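Local coordinates for protein diacylglycerol lipase (Aspergillus oryzae, PDB 5XK2) that probably hydrolyses the ester bonds of mono- and diacylglycerols, as a class 3 lipase of the alpha/beta-hydrolase fold captured in a closed conformation, at residues A72-V77 with V85-G90. Sequence-based numbering, arbitrary orientation.
Sequences AGFVAV and VVAFRG
Ala87 CB sits over one face of the Phe74 ring, 4.0 Å from its centroid in a CH-pi contact, while the backbone N of Ala76 lies in plane at the ring's edge. Phe74 CG stands between its own backbone N and carbonyl carbon (chi1 53°), which leans the ring toward strand 83-89, bringing Phe74 CE1 to 3.6 Å from Ala87 CB. The Arg89 guanidinium likewise takes a methyl on one face: Ala72 CB reaches NH1 of Arg89 at 3.5 Å, toward the rim of the group. Arg89 NE donates a nearly straight hydrogen bond to Gly90 O (2.8 Å, 165°), close to the guanidinium plane, and Arg89 NH2 another to Asp70 O; Tyr34 adds a cation-pi contact.

Beneath these side chains, strands 71-78 and 83-89 form an antiparallel hairpin of the central mixed sheet, 83-89 running parallel to strand 146-152, with paired backbone bonds at Ala72/Arg89, Phe74/Ala87 and Ala76/Val85. Gly73 CA comes within 3.2 Å of Ala87 O in a CA-H...O contact. On the other face Val75 and Val86 meet loosely, and Phe88 packs against helices 118-138 and 154-168. The carbonyls of Gly90 and Asp70 should hold the guanidinium's rotation and probably help stabilise its buried positive charge, near the probable Ser-His-Asp triad but not touching it.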
loop_
_atom_site.group_PDB
_atom_site.type_symbol
_atom_site.label_atom_id
_atom_site.label_comp_id
_atom_site.label_asym_id
_atom_site.label_seq_id
_atom_site.Cartn_x
_atom_site.Cartn_y
_atom_site.Cartn_z
ATOM N N ALA A 72 -12.528 8.188 8.713
ATOM C CA ALA A 72 -12.952 9.589 8.694
ATOM C C ALA A 72 -14.182 9.723 7.817
ATOM O O ALA A 72 -14.554 8.777 7.124
ATOM C CB ALA A 72 -11.823 10.496 8.192
ATOM N N GLY A 73 -14.846 10.870 7.867
ATOM C CA GLY A 73 -15.983 11.082 6.990
ATOM C C GLY A 73 -16.877 12.194 7.490
ATOM O O GLY A 73 -16.465 13.026 8.291
ATOM N N PHE A 74 -18.114 12.213 7.018
ATOM C CA PHE A 74 -19.024 13.288 7.389
ATOM C C PHE A 74 -20.468 12.872 7.186
ATOM O O PHE A 74 -20.748 11.915 6.460
ATOM C CB PHE A 74 -18.728 14.573 6.573
ATOM C CG PHE A 74 -18.713 14.346 5.077
ATOM C CD1 PHE A 74 -19.899 14.205 4.366
ATOM C CD2 PHE A 74 -17.511 14.261 4.395
ATOM C CE1 PHE A 74 -19.873 13.945 2.976
ATOM C CE2 PHE A 74 -17.470 14.016 3.022
ATOM C CZ PHE A 74 -18.641 13.860 2.311
ATOM N N VAL A 75 -21.367 13.607 7.825
ATOM C CA VAL A 75 -22.783 13.594 7.475
ATOM C C VAL A 75 -23.076 14.948 6.868
ATOM O O VAL A 75 -22.803 15.977 7.493
ATOM C CB VAL A 75 -23.693 13.358 8.687
ATOM C CG1 VAL A 75 -25.148 13.301 8.237
ATOM C CG2 VAL A 75 -23.307 12.052 9.388
ATOM N N ALA A 76 -23.589 14.954 5.644
ATOM C CA ALA A 76 -23.851 16.208 4.943
ATOM C C ALA A 76 -25.298 16.286 4.472
ATOM O O ALA A 76 -25.995 15.261 4.366
ATOM C CB ALA A 76 -22.901 16.345 3.750
ATOM N N VAL A 77 -25.758 17.507 4.226
ATOM C CA VAL A 77 -27.118 17.723 3.754
ATOM C C VAL A 77 -27.045 18.237 2.324
ATOM O O VAL A 77 -26.376 19.250 2.062
ATOM C CB VAL A 77 -27.866 18.751 4.629
ATOM C CG1 VAL A 77 -29.240 19.027 4.049
ATOM C CG2 VAL A 77 -27.975 18.261 6.062
ATOM N N VAL A 85 -26.459 12.592 3.404
ATOM C CA VAL A 85 -25.386 11.721 2.963
ATOM C C VAL A 85 -24.463 11.383 4.124
ATOM O O VAL A 85 -23.949 12.280 4.786
ATOM C CB VAL A 85 -24.571 12.395 1.845
ATOM C CG1 VAL A 85 -23.473 11.464 1.377
ATOM C CG2 VAL A 85 -25.487 12.792 0.690
ATOM N N VAL A 86 -24.267 10.094 4.370
ATOM C CA VAL A 86 -23.315 9.610 5.355
ATOM C C VAL A 86 -22.163 9.000 4.561
ATOM O O VAL A 86 -22.352 7.993 3.885
ATOM C CB VAL A 86 -23.949 8.551 6.294
ATOM C CG1 VAL A 86 -22.934 8.106 7.355
ATOM C CG2 VAL A 86 -25.228 9.100 6.938
ATOM N N ALA A 87 -20.983 9.609 4.626
ATOM C CA ALA A 87 -19.897 9.194 3.757
ATOM C C ALA A 87 -18.684 8.807 4.580
ATOM O O ALA A 87 -18.340 9.495 5.551
ATOM C CB ALA A 87 -19.550 10.320 2.778
ATOM N N PHE A 88 -18.020 7.725 4.184
ATOM C CA PHE A 88 -16.868 7.208 4.926
ATOM C C PHE A 88 -15.599 7.101 4.099
ATOM O O PHE A 88 -15.636 6.652 2.956
ATOM C CB PHE A 88 -17.133 5.804 5.467
ATOM C CG PHE A 88 -18.303 5.700 6.373
ATOM C CD1 PHE A 88 -18.157 5.871 7.756
ATOM C CD2 PHE A 88 -19.551 5.369 5.866
ATOM C CE1 PHE A 88 -19.253 5.730 8.598
ATOM C CE2 PHE A 88 -20.662 5.245 6.705
ATOM C CZ PHE A 88 -20.505 5.424 8.084
ATOM N N ARG A 89 -14.487 7.443 4.745
ATOM C CA ARG A 89 -13.147 7.151 4.261
ATOM C C ARG A 89 -12.552 6.136 5.220
ATOM O O ARG A 89 -12.566 6.344 6.443
ATOM C CB ARG A 89 -12.268 8.409 4.227
ATOM C CG ARG A 89 -10.978 8.224 3.448
ATOM C CD ARG A 89 -9.818 8.960 4.121
ATOM N NE ARG A 89 -9.454 8.234 5.339
ATOM C CZ ARG A 89 -8.964 8.790 6.438
ATOM N NH1 ARG A 89 -8.750 10.103 6.491
ATOM N NH2 ARG A 89 -8.688 8.027 7.489
ATOM N N GLY A 90 -12.033 5.042 4.682
ATOM C CA GLY A 90 -11.349 4.080 5.524
ATOM C C GLY A 90 -9.858 4.372 5.540
ATOM O O GLY A 90 -9.405 5.440 5.127
#